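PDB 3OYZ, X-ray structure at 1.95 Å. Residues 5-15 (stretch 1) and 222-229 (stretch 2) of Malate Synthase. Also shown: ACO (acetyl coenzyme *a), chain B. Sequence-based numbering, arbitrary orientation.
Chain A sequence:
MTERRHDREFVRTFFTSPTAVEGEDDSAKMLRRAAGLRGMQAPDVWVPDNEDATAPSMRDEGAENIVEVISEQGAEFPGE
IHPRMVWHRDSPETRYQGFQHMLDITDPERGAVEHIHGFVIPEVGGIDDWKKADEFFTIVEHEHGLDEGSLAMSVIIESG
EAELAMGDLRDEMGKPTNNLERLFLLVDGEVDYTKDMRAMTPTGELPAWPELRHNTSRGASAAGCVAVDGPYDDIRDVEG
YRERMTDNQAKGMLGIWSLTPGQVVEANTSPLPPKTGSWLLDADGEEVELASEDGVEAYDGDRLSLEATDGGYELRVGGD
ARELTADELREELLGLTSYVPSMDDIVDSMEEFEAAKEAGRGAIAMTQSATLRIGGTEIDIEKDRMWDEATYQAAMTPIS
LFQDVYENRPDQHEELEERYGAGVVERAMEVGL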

# COMPACT_ATOMS: atom_id res chain seq x y z
N ARG A 5 25.69 -2.49 1.10
CA ARG A 5 26.89 -2.37 2.02
C ARG A 5 27.54 -3.67 2.51
O ARG A 5 28.59 -3.65 3.19
CB ARG A 5 26.54 -1.54 3.27
CG ARG A 5 26.43 -0.03 3.02
CD ARG A 5 25.93 0.69 4.28
NE ARG A 5 24.78 -0.02 4.86
CZ ARG A 5 23.51 0.06 4.46
NH1 ARG A 5 23.10 0.89 3.47
NH2 ARG A 5 22.64 -0.71 5.09
N HIS A 6 26.87 -4.79 2.24
CA HIS A 6 27.30 -6.09 2.74
C HIS A 6 27.73 -7.03 1.59
O HIS A 6 27.43 -6.78 0.41
CB HIS A 6 26.24 -6.60 3.74
CG HIS A 6 26.14 -5.77 5.00
ND1 HIS A 6 25.30 -4.69 5.13
CD2 HIS A 6 26.83 -5.85 6.17
CE1 HIS A 6 25.49 -4.13 6.32
NE2 HIS A 6 26.39 -4.83 6.99
N ASP A 7 28.51 -8.08 1.88
CA ASP A 7 28.92 -9.05 0.85
C ASP A 7 27.76 -9.64 0.04
O ASP A 7 27.98 -9.91 -1.17
CB ASP A 7 29.71 -10.26 1.40
CG ASP A 7 31.03 -9.89 2.08
OD1 ASP A 7 31.56 -8.75 1.93
OD2 ASP A 7 31.52 -10.81 2.78
N ARG A 8 26.62 -9.96 0.67
CA ARG A 8 25.59 -10.66 -0.12
C ARG A 8 24.69 -9.57 -0.66
O ARG A 8 23.89 -8.99 0.07
CB ARG A 8 24.78 -11.74 0.59
CG ARG A 8 25.32 -13.19 0.70
CD ARG A 8 26.05 -13.77 -0.52
NE ARG A 8 25.22 -14.05 -1.70
CZ ARG A 8 24.45 -15.11 -1.87
NH1 ARG A 8 24.38 -16.06 -0.94
NH2 ARG A 8 23.74 -15.22 -2.99
N GLU A 9 24.78 -9.37 -1.96
CA GLU A 9 23.86 -8.52 -2.65
C GLU A 9 22.43 -9.05 -2.74
O GLU A 9 21.47 -8.27 -2.70
CB GLU A 9 24.48 -8.26 -4.02
CG GLU A 9 23.83 -7.14 -4.74
CD GLU A 9 24.60 -6.90 -6.03
OE1 GLU A 9 25.82 -7.14 -6.00
OE2 GLU A 9 23.99 -6.50 -7.05
N PHE A 10 22.27 -10.37 -2.81
CA PHE A 10 20.96 -11.04 -2.87
C PHE A 10 20.96 -12.16 -1.84
O PHE A 10 22.01 -12.82 -1.69
CB PHE A 10 20.73 -11.70 -4.23
CG PHE A 10 20.58 -10.72 -5.37
CD1 PHE A 10 19.33 -10.35 -5.82
CD2 PHE A 10 21.70 -10.24 -6.03
CE1 PHE A 10 19.18 -9.50 -6.92
CE2 PHE A 10 21.57 -9.31 -7.08
CZ PHE A 10 20.29 -8.94 -7.52
N VAL A 11 19.81 -12.42 -1.22
CA VAL A 11 19.61 -13.46 -0.21
C VAL A 11 18.32 -14.17 -0.62
O VAL A 11 17.24 -13.58 -0.65
CB VAL A 11 19.54 -12.98 1.26
CG1 VAL A 11 19.04 -14.06 2.20
CG2 VAL A 11 20.88 -12.50 1.76
N ARG A 12 18.42 -15.47 -1.00
CA ARG A 12 17.25 -16.24 -1.40
C ARG A 12 16.58 -16.87 -0.22
O ARG A 12 15.35 -17.03 -0.24
CB ARG A 12 17.68 -17.41 -2.34
CG ARG A 12 18.23 -16.93 -3.68
CD ARG A 12 18.86 -18.11 -4.46
NE ARG A 12 20.08 -18.49 -3.75
CZ ARG A 12 20.82 -19.55 -4.10
NH1 ARG A 12 20.43 -20.33 -5.11
NH2 ARG A 12 21.97 -19.76 -3.48
N THR A 13 17.33 -17.28 0.81
CA THR A 13 16.77 -18.21 1.79
C THR A 13 17.34 -17.73 3.09
O THR A 13 18.52 -17.40 3.13
CB THR A 13 17.33 -19.68 1.52
OG1 THR A 13 18.61 -19.53 0.92
CG2 THR A 13 16.55 -20.31 0.41
N PHE A 14 16.50 -17.70 4.12
CA PHE A 14 16.79 -17.22 5.46
C PHE A 14 16.21 -18.36 6.26
O PHE A 14 14.99 -18.46 6.43
CB PHE A 14 15.98 -15.89 5.66
CG PHE A 14 16.09 -15.25 7.02
CD1 PHE A 14 17.03 -14.27 7.29
CD2 PHE A 14 15.12 -15.52 7.97
CE1 PHE A 14 17.11 -13.67 8.54
CE2 PHE A 14 15.15 -14.90 9.19
CZ PHE A 14 16.13 -13.96 9.50
N PHE A 15 17.06 -19.26 6.78
CA PHE A 15 16.52 -20.49 7.41
C PHE A 15 16.68 -20.51 8.91
O PHE A 15 17.81 -20.41 9.33
CB PHE A 15 17.46 -21.63 6.91
CG PHE A 15 17.13 -23.03 7.41
CD1 PHE A 15 15.83 -23.46 7.61
CD2 PHE A 15 18.18 -23.98 7.52
CE1 PHE A 15 15.54 -24.79 8.07
CE2 PHE A 15 17.92 -25.32 7.95
CZ PHE A 15 16.58 -25.72 8.19
N1A ACO B . 16.54 -26.81 11.41
C2A ACO B . 17.30 -27.93 11.44
N3A ACO B . 16.78 -29.13 11.13
C4A ACO B . 15.47 -29.30 10.80
C5A ACO B . 14.62 -28.10 10.76
C6A ACO B . 15.22 -26.80 11.13
N6A ACO B . 14.39 -25.73 11.13
N7A ACO B . 13.38 -28.49 10.42
C8A ACO B . 13.42 -29.83 10.27
N9A ACO B . 14.66 -30.31 10.45
C1B ACO B . 15.02 -31.76 10.32
C2B ACO B . 13.88 -32.57 10.91
O2B ACO B . 14.07 -32.70 12.31
C3B ACO B . 13.97 -33.88 10.14
O3B ACO B . 15.06 -34.54 10.79
P3B ACO B . 15.34 -36.16 10.82
O7A ACO B . 16.45 -36.23 9.78
O8A ACO B . 13.97 -36.70 10.44
O9A ACO B . 15.73 -36.52 12.23
C4B ACO B . 14.38 -33.41 8.76
O4B ACO B . 15.12 -32.20 8.95
C5B ACO B . 13.18 -33.09 7.89
O5B ACO B . 12.21 -32.47 8.73
P1A ACO B . 10.69 -32.24 8.27
O1A ACO B . 9.88 -33.49 8.11
O2A ACO B . 10.81 -31.42 7.02
O3A ACO B . 9.91 -31.35 9.36
P2A ACO B . 9.44 -31.95 10.77
O4A ACO B . 10.67 -32.71 11.13
O5A ACO B . 7.99 -32.36 10.61
O6A ACO B . 9.30 -30.69 11.79
CBP ACO B . 9.02 -28.33 12.44
CCP ACO B . 8.58 -29.48 11.52
CDP ACO B . 8.80 -28.70 13.90
CEP ACO B . 8.12 -27.14 12.12
CAP ACO B . 10.51 -27.99 12.29
OAP ACO B . 10.71 -27.91 10.88
C9P ACO B . 10.91 -26.66 12.90
O9P ACO B . 10.96 -26.54 14.13
N8P ACO B . 11.16 -25.66 12.04
C7P ACO B . 11.56 -24.36 12.57
C6P ACO B . 10.42 -23.57 13.22
C5P ACO B . 10.97 -22.18 13.44
O5P ACO B . 12.12 -21.91 13.09
N4P ACO B . 10.12 -21.30 13.97
C3P ACO B . 10.42 -19.90 14.22
C2P ACO B . 10.59 -19.11 12.92
S1P ACO B . 8.92 -18.60 12.65
C ACO B . 8.56 -17.28 13.63
O ACO B . 9.23 -16.96 14.59
CH3 ACO B . 7.31 -16.52 13.30
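Stretch 2, residues 222-229: AAGCVAVD

Stretch 1 is loop or turn as far as Arg12, although Phe10 and Val11 are already extended, and Thr13, Phe14 and Phe15 form a strand that continues later in the chain. Stretch 2 begins in the last turn of a helix that started earlier in the chain, turns at Gly224 and Cys225, and is running as a strand by Val226. Gly224 is the first residue to leave helical phi/psi; its phi of 72° and psi of 34°, with two bonds back into the last turn, make a Schellman motif. Cys225, at -113/-179, then straightens the chain, and Val226, Ala227 and Val228 keep extended values.

The two stretches run in the same general direction, since contacts advance along both: Arg5 meets the end of the helix and the turn, Arg8, Glu9 and Val11 meet Val226, and Val11 and Phe14 meet Val228. The backbones nevertheless stay well apart. Their one point of register pairs Arg5 with Gly224, whose CA atoms are 6.8 Å from each other, and no hydrogen bond joins main chain to main chain across the interface. Side chains therefore make the connection, and together the stretches bury 355 Å², both sides summed.

At the helix end the contact is polar. The CA-to-CB bond of Arg5 points sideways, but the m, t, m course of its first three chi angles brings the guanidinium back to stretch 2. Arg5 NH1 donates a hydrogen bond to Ala223 O at 2.9 Å, with an N-H...acceptor angle of 163°. This carbonyl lies near the guanidinium plane, at the edge, as suits a nearly linear bond. Cys225 SG is also at the edge, 3.7 Å from Arg5 NH2, while Gly224 O approaches Arg5 NH1 obliquely at 3.5 Å. The absence of a side chain at Gly224 matters here: an ideal CB would point toward stretch 1 and fall 2.7 Å from Arg5 NH1, a clash. Positive phi by itself also favours glycine.

Beyond the turn the contact becomes apolar. Alternation along the extended chain directs Val226 and Val228 toward stretch 1 and Ala227 away from it. Both valines adopt the t rotamer and each has 60 Å² covered by the other stretch. Val226 packs partly against main chain, with its CG2 3.8 Å from Glu9 O and 4.2 Å from Arg8 O. Its CG1 lies 4.4 Å from Val11 CB, a looser apolar contact. Val11, also t, points toward stretch 2 and touches both valines, its CG1 reaching Val228 CG2 at 4.5 Å.

Val228 packs more closely against Phe14, where Val228 CG1 and Phe14 CB are 3.8 Å apart; the methyl is oblique to the phenyl ring. Between Val11 and Phe14, Arg12 and Thr13 point away from stretch 2, and the Arg12 guanidinium is hydrogen-bonded elsewhere in the structure. Phe15 lies out of reach of stretch 2 and instead approaches acetyl coenzyme A, with Phe15 CE1 3.4 Å from ACO N6A.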

# COMPACT_ATOMS: atom_id res chain seq x y z
N ALA A 222 15.34 1.75 -0.79
CA ALA A 222 15.72 3.15 -0.48
C ALA A 222 16.95 3.26 0.44
O ALA A 222 17.70 4.25 0.42
CB ALA A 222 14.52 3.81 0.21
N ALA A 223 17.12 2.28 1.33
CA ALA A 223 18.17 2.41 2.36
C ALA A 223 19.43 1.56 2.07
O ALA A 223 20.33 1.48 2.93
CB ALA A 223 17.60 2.00 3.72
N GLY A 224 19.48 0.85 0.93
CA GLY A 224 20.60 -0.10 0.72
C GLY A 224 20.59 -1.39 1.55
O GLY A 224 21.65 -1.91 1.87
N CYS A 225 19.43 -1.96 1.86
CA CYS A 225 19.28 -3.19 2.68
C CYS A 225 18.73 -4.25 1.73
O CYS A 225 18.53 -3.94 0.55
CB CYS A 225 18.33 -2.95 3.87
SG CYS A 225 19.09 -1.87 5.07
N VAL A 226 18.47 -5.46 2.20
CA VAL A 226 17.89 -6.50 1.34
C VAL A 226 16.60 -6.96 1.99
O VAL A 226 16.68 -7.27 3.18
CB VAL A 226 18.87 -7.68 1.29
CG1 VAL A 226 18.26 -8.87 0.48
CG2 VAL A 226 20.11 -7.15 0.65
N ALA A 227 15.51 -7.09 1.23
CA ALA A 227 14.17 -7.39 1.76
C ALA A 227 13.97 -8.91 1.67
O ALA A 227 14.31 -9.47 0.64
CB ALA A 227 13.07 -6.72 0.91
N VAL A 228 13.44 -9.55 2.71
CA VAL A 228 13.16 -10.99 2.80
C VAL A 228 11.74 -11.11 3.36
O VAL A 228 11.38 -10.47 4.33
CB VAL A 228 14.16 -11.69 3.83
CG1 VAL A 228 13.88 -13.20 4.04
CG2 VAL A 228 15.63 -11.43 3.43
N ASP A 229 10.93 -12.00 2.81
CA ASP A 229 9.63 -12.35 3.34
C ASP A 229 9.68 -13.28 4.56
O ASP A 229 10.70 -13.99 4.80
CB ASP A 229 8.70 -12.87 2.24
CG ASP A 229 7.22 -12.77 2.63
OD1 ASP A 229 6.85 -11.95 3.51
OD2 ASP A 229 6.39 -13.51 2.07